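Local atomic coordinates of homoprotocatechuate 2,3-dioxygenase (Brevibacterium fuscum, PDB entry 4Z6M), a protein that probably catalyses iron(II)-dependent, oxygen-consuming ring cleavage of homoprotocatechuate, a catechol-type substrate, in an extradiol dioxygenase active site. Residues K30-Y35 and N49-R54; Y93-E96 and R100-R103; A190-R195 and D201-G206; S303-A308 and D327-V332. The protein carries 1 engineered substitution. All coordinates share one frame; numbering follows the deposited sequence.

Interaction 1: K30-Y35 and N49-R54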
loop_
_atom_site.group_PDB
_atom_site.type_symbol
_atom_site.label_atom_id
_atom_site.label_comp_id
_atom_site.label_asym_id
_atom_site.label_seq_id
_atom_site.Cartn_x
_atom_site.Cartn_y
_atom_site.Cartn_z
ATOM N N LYS A 30 28.307 11.508 -11.322
ATOM C CA LYS A 30 27.655 11.675 -10.030
ATOM C C LYS A 30 26.151 11.855 -10.252
ATOM O O LYS A 30 25.327 11.293 -9.524
ATOM C CB LYS A 30 28.235 12.869 -9.264
ATOM C CG LYS A 30 29.618 12.584 -8.687
ATOM C CD LYS A 30 30.071 13.730 -7.798
ATOM C CE LYS A 30 30.986 13.275 -6.669
ATOM N NZ LYS A 30 31.214 14.416 -5.721
ATOM N N SER A 31 25.791 12.633 -11.268
ATOM C CA SER A 31 24.375 12.799 -11.595
ATOM C C SER A 31 23.734 11.487 -12.040
ATOM O O SER A 31 22.618 11.161 -11.639
ATOM C CB SER A 31 24.191 13.888 -12.636
ATOM O OG SER A 31 24.671 15.117 -12.122
ATOM N N ARG A 32 24.459 10.695 -12.831
ATOM C CA ARG A 32 23.955 9.371 -13.222
ATOM C C ARG A 32 23.700 8.494 -12.007
ATOM O O ARG A 32 22.679 7.799 -11.932
ATOM C CB ARG A 32 24.961 8.659 -14.144
ATOM C CG ARG A 32 24.339 7.461 -14.858
ATOM C CD ARG A 32 25.386 6.673 -15.648
ATOM N NE ARG A 32 24.800 5.673 -16.533
ATOM C CZ ARG A 32 24.299 4.515 -16.123
ATOM N NH1 ARG A 32 24.331 4.179 -14.840
ATOM N NH2 ARG A 32 23.795 3.672 -17.014
ATOM N N ASN A 33 24.615 8.511 -11.045
ATOM C CA ASN A 33 24.436 7.692 -9.857
ATOM C C ASN A 33 23.136 8.064 -9.123
ATOM O O ASN A 33 22.424 7.197 -8.615
ATOM C CB ASN A 33 25.652 7.810 -8.937
ATOM C CG ASN A 33 25.489 7.035 -7.647
ATOM O OD1 ASN A 33 25.284 7.627 -6.591
ATOM N ND2 ASN A 33 25.579 5.714 -7.721
ATOM N N PHE A 34 22.829 9.354 -9.076
ATOM C CA PHE A 34 21.613 9.806 -8.399
ATOM C C PHE A 34 20.373 9.379 -9.193
ATOM O O PHE A 34 19.454 8.758 -8.649
ATOM C CB PHE A 34 21.652 11.320 -8.230
ATOM C CG PHE A 34 20.465 11.900 -7.483
ATOM C CD1 PHE A 34 20.413 11.829 -6.094
ATOM C CD2 PHE A 34 19.428 12.538 -8.152
ATOM C CE1 PHE A 34 19.339 12.386 -5.393
ATOM C CE2 PHE A 34 18.359 13.090 -7.454
ATOM C CZ PHE A 34 18.325 13.015 -6.084
ATOM N N TYR A 35 20.308 9.748 -10.474
ATOM C CA TYR A 35 19.077 9.548 -11.215
ATOM C C TYR A 35 18.826 8.107 -11.650
ATOM O O TYR A 35 17.663 7.688 -11.750
ATOM C CB TYR A 35 19.023 10.457 -12.435
ATOM C CG TYR A 35 18.821 11.918 -12.069
ATOM C CD1 TYR A 35 17.561 12.401 -11.754
ATOM C CD2 TYR A 35 19.869 12.813 -12.048
ATOM C CE1 TYR A 35 17.355 13.725 -11.410
ATOM C CE2 TYR A 35 19.676 14.145 -11.714
ATOM C CZ TYR A 35 18.418 14.597 -11.398
ATOM O OH TYR A 35 18.174 15.892 -11.046
ATOM N N ASN A 49 28.751 13.084 -22.719
ATOM C CA ASN A 49 28.251 14.434 -22.464
ATOM C C ASN A 49 26.810 14.523 -21.962
ATOM O O ASN A 49 26.444 15.526 -21.345
ATOM C CB ASN A 49 28.356 15.237 -23.750
ATOM C CG ASN A 49 29.790 15.528 -24.102
ATOM O OD1 ASN A 49 30.487 16.163 -23.331
ATOM N ND2 ASN A 49 30.247 15.027 -25.215
ATOM N N GLN A 50 25.996 13.494 -22.240
ATOM C CA GLN A 50 24.568 13.555 -21.926
ATOM C C GLN A 50 24.038 12.194 -21.520
ATOM O O GLN A 50 24.509 11.163 -21.982
ATOM C CB GLN A 50 23.750 14.015 -23.134
ATOM C CG GLN A 50 24.036 15.431 -23.605
ATOM C CD GLN A 50 23.121 15.833 -24.749
ATOM O OE1 GLN A 50 23.066 15.172 -25.782
ATOM N NE2 GLN A 50 22.381 16.905 -24.559
ATOM N N ILE A 51 23.034 12.222 -20.663
ATOM C CA ILE A 51 22.246 11.048 -20.322
ATOM C C ILE A 51 20.791 11.376 -20.515
ATOM O O ILE A 51 20.303 12.389 -20.014
ATOM C CB ILE A 51 22.491 10.601 -18.865
ATOM C CG1 ILE A 51 23.994 10.341 -18.651
ATOM C CG2 ILE A 51 21.652 9.377 -18.534
ATOM C CD1 ILE A 51 24.380 10.176 -17.212
ATOM N N TYR A 52 20.110 10.524 -21.253
ATOM C CA TYR A 52 18.699 10.701 -21.589
ATOM C C TYR A 52 17.921 9.652 -20.805
ATOM O O TYR A 52 18.203 8.466 -20.929
ATOM C CB TYR A 52 18.454 10.473 -23.077
ATOM C CG TYR A 52 19.023 11.555 -23.966
ATOM C CD1 TYR A 52 20.394 11.646 -24.212
ATOM C CD2 TYR A 52 18.184 12.461 -24.596
ATOM C CE1 TYR A 52 20.915 12.650 -25.030
ATOM C CE2 TYR A 52 18.687 13.461 -25.417
ATOM C CZ TYR A 52 20.053 13.550 -25.631
ATOM O OH TYR A 52 20.537 14.576 -26.428
ATOM N N LEU A 53 16.948 10.099 -20.008
ATOM C CA LEU A 53 16.251 9.258 -19.051
ATOM C C LEU A 53 14.744 9.353 -19.238
ATOM O O LEU A 53 14.223 10.418 -19.580
ATOM C CB LEU A 53 16.566 9.705 -17.626
ATOM C CG LEU A 53 18.043 9.618 -17.235
ATOM C CD1 LEU A 53 18.294 10.381 -15.945
ATOM C CD2 LEU A 53 18.479 8.167 -17.130
ATOM N N ARG A 54 14.052 8.240 -18.962
ATOM C CA ARG A 54 12.609 8.211 -19.012
ATOM C C ARG A 54 12.028 7.461 -17.831
ATOM O O ARG A 54 12.662 6.605 -17.215
ATOM C CB ARG A 54 12.085 7.644 -20.331
ATOM C CG ARG A 54 12.247 6.154 -20.510
ATOM C CD ARG A 54 11.686 5.735 -21.833
ATOM N NE ARG A 54 11.663 4.287 -22.070
ATOM C CZ ARG A 54 12.649 3.605 -22.650
ATOM N NH1 ARG A 54 13.825 4.179 -22.936
ATOM N NH2 ARG A 54 12.460 2.335 -22.944
#
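R32 and Y35 of helix 28-38 meet I51 and L53 of strand 50-54, and all that passes between the two segments is hydrocarbon packing. The partners pair as R32 with I51 and Y35 with L53, their CA atoms 7.5 and 8.3 Å apart, so three residues along the helix keep pace with two along the strand.

In the first pair, CD1 of I51 reaches CB of R32 at 3.5 Å and CG of R32 at 3.6 Å. The arginine CG is anti to the backbone N (chi1 -165°) and the chain runs straight on to NE, which lays its methylene stem across the isoleucine at about a right angle. In the second pair, the touching atoms are CB of Y35 and CD1 of L53, at 3.6 Å. The phenol ring then leads away from the strand; F34 CD2 stands 3.7 Å above its plane, over the centre, and L64 and L66 of the next strand also lie against it.

Polar ends are served by other elements. R32 NE makes a salt bridge to E46 on strand 42-46, and Y35 OH bonds D260, far along the chain. Strand 15-25, helix 28-38 and strands 42-46, 50-54 and 64-68 follow in the beta-alpha-beta-beta-beta order of the vicinal oxygen chelate fold, and here its helix sits on its sheet.

The hydrocarbon contact itself sets no direction; the bonds to E46 and D260 add directional links at the far ends of the same two side chains.

Interaction 2: Y93-E96 and R100-R103; sequences YYQE and RTER
T101, the residue of strand 101-104 that carries this contact, presents its two branches to two consecutive residues of helix 84-96. Its methyl CG2 lies 3.8 Å from CB of Y94, while its hydroxyl OG1 faces the amide of Q95. From NE2 of Q95 to OG1 of T101 the distance is 3.4 Å and the N-H...O angle 139°, both marks of a weak hydrogen bond. CG of Q95 comes within 3.9 Å of the same OG1, and the glutamine chain crosses the threonine at about a right angle.

The threonine torsion (chi1 65°) makes this split possible: OG1 sits between the backbone N and carbonyl carbon, leaving CG2 to turn to the tyrosine. Only three residues separate the segments, and the contact closes the tight connection by which helix 84-96 enters the edge strand of the N-terminal beta sheet, a helix-to-strand step of the beta-alpha-beta-beta-beta topology of the glyoxalase superfamily.

One shell further out, L116 and V118 of strand 115-119 touch T101. V118 also packs on Y94, whose ring leaves the contact and reaches Y169 through OH. Backbone bonds from R100 to E119 and from E102 to R117 fix the strand on which T101 stands.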
loop_
_atom_site.group_PDB
_atom_site.type_symbol
_atom_site.label_atom_id
_atom_site.label_comp_id
_atom_site.label_asym_id
_atom_site.label_seq_id
_atom_site.Cartn_x
_atom_site.Cartn_y
_atom_site.Cartn_z
ATOM N N TYR A 93 3.333 32.940 -32.032
ATOM C CA TYR A 93 2.831 33.470 -30.766
ATOM C C TYR A 93 3.941 34.198 -30.006
ATOM O O TYR A 93 3.778 35.354 -29.591
ATOM C CB TYR A 93 2.265 32.323 -29.945
ATOM C CG TYR A 93 1.476 32.711 -28.719
ATOM C CD1 TYR A 93 0.106 32.913 -28.801
ATOM C CD2 TYR A 93 2.074 32.770 -27.461
ATOM C CE1 TYR A 93 -0.653 33.205 -27.684
ATOM C CE2 TYR A 93 1.323 33.096 -26.338
ATOM C CZ TYR A 93 -0.038 33.292 -26.452
ATOM O OH TYR A 93 -0.801 33.584 -25.345
ATOM N N TYR A 94 5.089 33.549 -29.861
ATOM C CA TYR A 94 6.189 34.147 -29.128
ATOM C C TYR A 94 6.865 35.295 -29.888
ATOM O O TYR A 94 7.348 36.234 -29.267
ATOM C CB TYR A 94 7.193 33.089 -28.672
ATOM C CG TYR A 94 6.694 32.360 -27.426
ATOM C CD1 TYR A 94 6.848 32.932 -26.169
ATOM C CD2 TYR A 94 5.994 31.154 -27.517
ATOM C CE1 TYR A 94 6.371 32.302 -25.034
ATOM C CE2 TYR A 94 5.515 30.523 -26.391
ATOM C CZ TYR A 94 5.712 31.087 -25.159
ATOM O OH TYR A 94 5.231 30.424 -24.060
ATOM N N GLN A 95 6.856 35.238 -31.220
ATOM C CA GLN A 95 7.334 36.372 -32.007
ATOM C C GLN A 95 6.430 37.583 -31.801
ATOM O O GLN A 95 6.919 38.703 -31.654
ATOM C CB GLN A 95 7.496 35.991 -33.477
ATOM C CG GLN A 95 8.742 35.135 -33.654
ATOM C CD GLN A 95 8.930 34.594 -35.062
ATOM O OE1 GLN A 95 7.987 34.527 -35.866
ATOM N NE2 GLN A 95 10.157 34.181 -35.363
ATOM N N GLU A 96 5.118 37.357 -31.724
ATOM C CA GLU A 96 4.209 38.459 -31.434
ATOM C C GLU A 96 4.415 39.050 -30.040
ATOM O O GLU A 96 4.290 40.266 -29.861
ATOM C CB GLU A 96 2.754 38.070 -31.649
ATOM C CG GLU A 96 1.838 39.283 -31.537
ATOM C CD GLU A 96 0.387 39.003 -31.826
ATOM O OE1 GLU A 96 0.079 37.973 -32.476
ATOM O OE2 GLU A 96 -0.448 39.846 -31.391
ATOM N N ARG A 100 12.637 36.305 -27.918
ATOM C CA ARG A 100 13.594 35.565 -28.709
ATOM C C ARG A 100 13.163 34.115 -28.915
ATOM O O ARG A 100 12.752 33.474 -27.964
ATOM C CB ARG A 100 14.936 35.592 -28.043
ATOM C CG ARG A 100 15.975 34.893 -28.878
ATOM C CD ARG A 100 17.275 34.959 -28.140
ATOM N NE ARG A 100 18.365 34.342 -28.879
ATOM C CZ ARG A 100 19.563 34.145 -28.351
ATOM N NH1 ARG A 100 19.801 34.508 -27.087
ATOM N NH2 ARG A 100 20.518 33.591 -29.082
ATOM N N THR A 101 13.290 33.652 -30.165
ATOM C CA THR A 101 12.936 32.311 -30.545
ATOM C C THR A 101 14.080 31.694 -31.331
ATOM O O THR A 101 14.848 32.387 -32.001
ATOM C CB THR A 101 11.641 32.274 -31.373
ATOM O OG1 THR A 101 11.823 32.943 -32.623
ATOM C CG2 THR A 101 10.503 32.952 -30.624
ATOM N N GLU A 102 14.167 30.368 -31.256
ATOM C CA GLU A 102 15.098 29.614 -32.070
ATOM C C GLU A 102 14.425 28.305 -32.477
ATOM O O GLU A 102 13.941 27.570 -31.617
ATOM C CB GLU A 102 16.392 29.317 -31.303
ATOM C CG GLU A 102 17.383 28.555 -32.169
ATOM C CD GLU A 102 18.746 28.336 -31.541
ATOM O OE1 GLU A 102 18.983 28.841 -30.410
ATOM O OE2 GLU A 102 19.572 27.641 -32.197
ATOM N N ARG A 103 14.408 28.051 -33.784
ATOM C CA ARG A 103 13.709 26.892 -34.347
ATOM C C ARG A 103 14.738 25.947 -34.975
ATOM O O ARG A 103 15.552 26.380 -35.808
ATOM C CB ARG A 103 12.737 27.387 -35.423
ATOM C CG ARG A 103 11.970 26.310 -36.163
ATOM C CD ARG A 103 10.740 25.943 -35.393
ATOM N NE ARG A 103 9.818 25.055 -36.099
ATOM C CZ ARG A 103 8.686 25.402 -36.711
ATOM N NH1 ARG A 103 8.287 26.664 -36.797
ATOM N NH2 ARG A 103 7.929 24.459 -37.251
#

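Interaction 3: A190-R195 and D201-G206; sequences AAWMHR and DTALTG
An antiparallel beta hairpin close to the iron(II) site is formed here, A190-H194 running against T202-G206 at 174° between strand directions. A191 and L204 make a hydrogen-bonded pair in both senses: A191 N to L204 O spans 3.0 Å and L204 N to A191 O 2.8 Å. M193 N donates to T202 O as well, but M193 O receives two amides, D201 N at 2.9 Å and, weakly, T202 N at 3.3 Å. Two residues facing one in this way make a classic beta bulge. The bulge residue D201 also uses its side chain: OD2 accepts R195 N through its anti lone pair at 2.8 Å.

Side chains sort by sheet face. On one, the A203 CB lies over the five-membered ring of W192, 4.3 Å from its centroid and 23° off the normal, a CH-pi contact; W192 also touches the engineered Q200. On the other, M193 starts with CG between the backbone N and the carbonyl carbon (chi1 54°) and then bends at chi2 and chi3, which brings SD to 3.5 Å from T202 O and turns CE toward L204 CD1.

Within the sheet, strand 176-182 flanks 188-194 and strand 152-160 flanks 202-206, whereas helix 163-172 lies on the M193 and L204 face, L170 touching both M193 and L204 and V163 meeting A191.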
loop_
_atom_site.group_PDB
_atom_site.type_symbol
_atom_site.label_atom_id
_atom_site.label_comp_id
_atom_site.label_asym_id
_atom_site.label_seq_id
_atom_site.Cartn_x
_atom_site.Cartn_y
_atom_site.Cartn_z
ATOM N N ALA A 190 1.507 32.024 -4.957
ATOM C CA ALA A 190 1.742 30.836 -5.753
ATOM C C ALA A 190 0.488 30.523 -6.537
ATOM O O ALA A 190 -0.613 30.847 -6.094
ATOM C CB ALA A 190 2.124 29.671 -4.867
ATOM N N ALA A 191 0.654 29.906 -7.693
ATOM C CA ALA A 191 -0.452 29.443 -8.509
ATOM C C ALA A 191 -0.046 28.170 -9.240
ATOM O O ALA A 191 1.126 27.981 -9.565
ATOM C CB ALA A 191 -0.863 30.497 -9.519
ATOM N N TRP A 192 -1.037 27.307 -9.478
ATOM C CA TRP A 192 -0.866 26.010 -10.131
ATOM C C TRP A 192 -1.737 25.981 -11.370
ATOM O O TRP A 192 -2.835 26.464 -11.330
ATOM C CB TRP A 192 -1.305 24.906 -9.165
ATOM C CG TRP A 192 -0.356 24.621 -8.040
ATOM C CD1 TRP A 192 0.441 23.531 -7.940
ATOM C CD2 TRP A 192 -0.134 25.385 -6.839
ATOM N NE1 TRP A 192 1.154 23.566 -6.775
ATOM C CE2 TRP A 192 0.829 24.701 -6.090
ATOM C CE3 TRP A 192 -0.663 26.567 -6.324
ATOM C CZ2 TRP A 192 1.296 25.163 -4.864
ATOM C CZ3 TRP A 192 -0.223 27.006 -5.097
ATOM C CH2 TRP A 192 0.768 26.313 -4.385
ATOM N N MET A 193 -1.245 25.421 -12.470
ATOM C CA MET A 193 -2.020 25.486 -13.706
ATOM C C MET A 193 -1.705 24.326 -14.635
ATOM O O MET A 193 -0.592 23.823 -14.659
ATOM C CB MET A 193 -1.816 26.806 -14.430
ATOM C CG MET A 193 -0.374 27.126 -14.705
ATOM S SD MET A 193 0.507 27.980 -13.356
ATOM C CE MET A 193 -0.278 29.607 -13.479
ATOM N N HIS A 194 -2.688 23.925 -15.417
ATOM C CA HIS A 194 -2.601 22.661 -16.142
ATOM C C HIS A 194 -3.053 22.743 -17.587
ATOM O O HIS A 194 -3.821 23.614 -17.984
ATOM C CB HIS A 194 -3.426 21.577 -15.440
ATOM C CG HIS A 194 -4.881 21.588 -15.813
ATOM N ND1 HIS A 194 -5.385 20.747 -16.771
ATOM C CD2 HIS A 194 -5.926 22.347 -15.397
ATOM C CE1 HIS A 194 -6.664 20.993 -16.951
ATOM N NE2 HIS A 194 -7.024 21.933 -16.105
ATOM N N ARG A 195 -2.585 21.762 -18.348
ATOM C CA ARG A 195 -3.112 21.410 -19.656
ATOM C C ARG A 195 -3.668 19.995 -19.669
ATOM O O ARG A 195 -4.777 19.793 -20.174
ATOM C CB ARG A 195 -2.045 21.564 -20.745
ATOM C CG ARG A 195 -1.702 23.020 -21.039
ATOM C CD ARG A 195 -2.829 23.795 -21.704
ATOM N NE ARG A 195 -3.176 23.255 -23.004
ATOM C CZ ARG A 195 -4.206 23.637 -23.737
ATOM N NH1 ARG A 195 -5.033 24.580 -23.306
ATOM N NH2 ARG A 195 -4.416 23.064 -24.905
ATOM N N ASP A 201 0.689 21.217 -14.864
ATOM C CA ASP A 201 1.827 20.967 -15.747
ATOM C C ASP A 201 2.982 21.903 -15.476
ATOM O O ASP A 201 4.148 21.513 -15.608
ATOM C CB ASP A 201 1.427 21.066 -17.221
ATOM C CG ASP A 201 0.672 19.838 -17.679
ATOM O OD1 ASP A 201 1.349 18.759 -17.827
ATOM O OD2 ASP A 201 -0.574 19.939 -17.877
ATOM N N THR A 202 2.652 23.140 -15.090
ATOM C CA THR A 202 3.638 24.004 -14.495
ATOM C C THR A 202 2.962 24.782 -13.385
ATOM O O THR A 202 1.749 24.691 -13.188
ATOM C CB THR A 202 4.389 24.887 -15.520
ATOM O OG1 THR A 202 5.593 25.354 -14.897
ATOM C CG2 THR A 202 3.527 26.033 -16.027
ATOM N N ALA A 203 3.777 25.450 -12.602
ATOM C CA ALA A 203 3.293 26.137 -11.417
ATOM C C ALA A 203 4.248 27.288 -11.171
ATOM O O ALA A 203 5.405 27.242 -11.581
ATOM C CB ALA A 203 3.232 25.195 -10.220
ATOM N N LEU A 204 3.747 28.305 -10.484
ATOM C CA LEU A 204 4.524 29.503 -10.179
ATOM C C LEU A 204 4.603 29.644 -8.662
ATOM O O LEU A 204 3.585 29.605 -7.953
ATOM C CB LEU A 204 3.874 30.743 -10.768
ATOM C CG LEU A 204 3.653 30.781 -12.277
ATOM C CD1 LEU A 204 2.962 32.079 -12.662
ATOM C CD2 LEU A 204 4.963 30.571 -13.032
ATOM N N THR A 205 5.823 29.789 -8.185
ATOM C CA THR A 205 6.154 30.062 -6.795
ATOM C C THR A 205 6.747 31.462 -6.736
ATOM O O THR A 205 7.715 31.767 -7.437
ATOM C CB THR A 205 7.179 29.049 -6.248
ATOM O OG1 THR A 205 6.612 27.720 -6.331
ATOM C CG2 THR A 205 7.526 29.356 -4.815
ATOM N N GLY A 206 6.151 32.323 -5.916
ATOM C CA GLY A 206 6.676 33.669 -5.799
ATOM C C GLY A 206 8.065 33.692 -5.202
ATOM O O GLY A 206 8.332 33.065 -4.164
#

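Interaction 4: S303-A308 and D327-V332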
loop_
_atom_site.group_PDB
_atom_site.type_symbol
_atom_site.label_atom_id
_atom_site.label_comp_id
_atom_site.label_asym_id
_atom_site.label_seq_id
_atom_site.Cartn_x
_atom_site.Cartn_y
_atom_site.Cartn_z
ATOM N N SER A 303 14.776 26.340 3.259
ATOM C CA SER A 303 15.406 26.213 1.945
ATOM C C SER A 303 14.408 26.055 0.808
ATOM O O SER A 303 14.721 26.396 -0.334
ATOM C CB SER A 303 16.407 25.060 1.912
ATOM O OG SER A 303 15.779 23.809 2.129
ATOM N N TRP A 304 13.236 25.498 1.104
ATOM C CA TRP A 304 12.196 25.358 0.100
ATOM C C TRP A 304 11.789 26.716 -0.458
ATOM O O TRP A 304 11.479 26.843 -1.640
ATOM C CB TRP A 304 10.982 24.589 0.688
ATOM C CG TRP A 304 10.145 23.915 -0.353
ATOM C CD1 TRP A 304 10.326 22.664 -0.853
ATOM C CD2 TRP A 304 9.048 24.475 -1.081
ATOM N NE1 TRP A 304 9.399 22.396 -1.823
ATOM C CE2 TRP A 304 8.601 23.487 -1.989
ATOM C CE3 TRP A 304 8.398 25.718 -1.064
ATOM C CZ2 TRP A 304 7.560 23.709 -2.870
ATOM C CZ3 TRP A 304 7.378 25.940 -1.941
ATOM C CH2 TRP A 304 6.957 24.944 -2.828
ATOM N N TYR A 305 11.790 27.734 0.397
ATOM C CA TYR A 305 11.438 29.064 -0.044
ATOM C C TYR A 305 12.586 29.863 -0.632
ATOM O O TYR A 305 12.327 30.833 -1.331
ATOM C CB TYR A 305 10.862 29.867 1.119
ATOM C CG TYR A 305 9.516 29.370 1.594
ATOM C CD1 TYR A 305 8.432 29.302 0.734
ATOM C CD2 TYR A 305 9.326 28.974 2.920
ATOM C CE1 TYR A 305 7.197 28.850 1.166
ATOM C CE2 TYR A 305 8.085 28.534 3.374
ATOM C CZ TYR A 305 7.014 28.477 2.478
ATOM O OH TYR A 305 5.764 28.057 2.904
ATOM N N THR A 306 13.832 29.543 -0.290
ATOM C CA THR A 306 14.965 30.378 -0.663
ATOM C C THR A 306 15.807 29.831 -1.813
ATOM O O THR A 306 16.434 30.615 -2.541
ATOM C CB THR A 306 15.871 30.659 0.549
ATOM O OG1 THR A 306 16.502 29.460 1.008
ATOM C CG2 THR A 306 15.084 31.280 1.683
ATOM N N GLU A 307 15.858 28.509 -1.961
ATOM C CA GLU A 307 16.780 27.879 -2.916
ATOM C C GLU A 307 16.047 27.397 -4.147
ATOM O O GLU A 307 14.942 26.853 -4.037
ATOM C CB GLU A 307 17.514 26.711 -2.282
ATOM C CG GLU A 307 18.147 27.046 -0.961
ATOM C CD GLU A 307 19.098 28.224 -1.074
ATOM O OE1 GLU A 307 20.077 28.083 -1.829
ATOM O OE2 GLU A 307 18.875 29.275 -0.428
ATOM N N ALA A 308 16.661 27.604 -5.303
ATOM C CA ALA A 308 16.117 27.141 -6.584
ATOM C C ALA A 308 17.226 27.229 -7.628
ATOM O O ALA A 308 18.224 27.914 -7.420
ATOM C CB ALA A 308 14.894 27.963 -7.008
ATOM N N ASP A 327 5.306 40.553 -0.794
ATOM C CA ASP A 327 5.644 39.897 0.460
ATOM C C ASP A 327 6.139 38.444 0.247
ATOM O O ASP A 327 5.733 37.752 -0.704
ATOM C CB ASP A 327 4.435 39.874 1.411
ATOM C CG ASP A 327 4.081 41.253 1.977
ATOM O OD1 ASP A 327 4.860 42.220 1.826
ATOM O OD2 ASP A 327 3.006 41.368 2.590
ATOM N N SER A 328 7.011 38.030 1.165
ATOM C CA SER A 328 7.673 36.732 1.133
ATOM C C SER A 328 6.845 35.727 1.908
ATOM O O SER A 328 6.546 35.926 3.088
ATOM C CB SER A 328 9.056 36.835 1.762
ATOM O OG SER A 328 9.533 35.587 2.231
ATOM N N GLU A 329 6.492 34.624 1.260
ATOM C CA GLU A 329 5.755 33.558 1.947
ATOM C C GLU A 329 6.506 33.055 3.188
ATOM O O GLU A 329 5.898 32.847 4.244
ATOM C CB GLU A 329 5.456 32.412 0.987
ATOM C CG GLU A 329 4.567 31.338 1.620
ATOM C CD GLU A 329 3.919 30.385 0.637
ATOM O OE1 GLU A 329 4.195 30.466 -0.573
ATOM O OE2 GLU A 329 3.121 29.531 1.094
ATOM N N LEU A 330 7.822 32.876 3.087
ATOM C CA LEU A 330 8.617 32.493 4.249
ATOM C C LEU A 330 8.408 33.515 5.377
ATOM O O LEU A 330 8.077 33.164 6.513
ATOM C CB LEU A 330 10.095 32.433 3.876
ATOM C CG LEU A 330 11.077 32.038 5.005
ATOM C CD1 LEU A 330 12.361 31.462 4.413
ATOM C CD2 LEU A 330 11.422 33.178 5.959
ATOM N N GLU A 331 8.604 34.796 5.059
ATOM C CA GLU A 331 8.562 35.807 6.111
ATOM C C GLU A 331 7.188 35.915 6.775
ATOM O O GLU A 331 7.104 36.044 7.998
ATOM C CB GLU A 331 9.026 37.176 5.603
ATOM C CG GLU A 331 10.499 37.184 5.181
ATOM C CD GLU A 331 11.496 37.017 6.336
ATOM O OE1 GLU A 331 11.096 37.046 7.527
ATOM O OE2 GLU A 331 12.711 36.854 6.058
ATOM N N VAL A 332 6.121 35.838 5.989
ATOM C CA VAL A 332 4.789 36.055 6.556
ATOM C C VAL A 332 4.250 34.837 7.288
ATOM O O VAL A 332 3.277 34.967 8.043
ATOM C CB VAL A 332 3.772 36.571 5.518
ATOM C CG1 VAL A 332 4.289 37.822 4.829
ATOM C CG2 VAL A 332 3.383 35.515 4.495
#
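Helix-to-helix packing through one aromatic side chain joins two short helices in the C-terminal part of the chain, Y305 near the end of 302-306 lying against E329 and L330 at the start of 329-333. The closest CA pair, Y305 and L330, is 6.2 Å apart, which lets the ring lie directly against the first helical turn. Its face is turned to the backbone there: L330 N stands 4.1 Å above the plane of the Y305 ring, over the centre, and CB of L330 approaches CD2 of Y305 to 3.7 Å. At the far end of the ring, CG of E329 comes obliquely to CE1 of Y305 at 3.6 Å, with ring and carboxylate planes 40° apart. T306 adds a smaller apolar touch, its CG2 meeting CD1 of L330.

The E329 carboxylate looks elsewhere for its main partners, since OE2 forms salt bridges with R292 and R293; both arginines also touch Y305. E329 CG is anti to the backbone N (chi1 -174°) with an extended chain, and this sets the carboxylate beside the CE1 and OH end of the tyrosine. Helix 329-333 itself begins with an N-cap, in which S328 OG accepts E331 N at 3.1 Å and an N-H...O angle of 169°.

Along the chain the four contacts follow one another in series, each closing before the next opens. Interactions 1 and 2 rest on the same N-terminal mixed sheet, yet their centres are 30 Å apart: one packs a helix near an end of the sheet, the other at its 101-104 edge strand. Interaction 3 lies inside the second sheet, its centre 22 Å from that of interaction 2. Interaction 4 belongs to the C-terminal region; its nearest atoms come within about 4 Å of interaction 3, without touching. The iron(II) ion lies beside the hairpin of interaction 3, about 5 Å from the W192 side chain, whereas interactions 1 and 2 are structural packing of the other sheet.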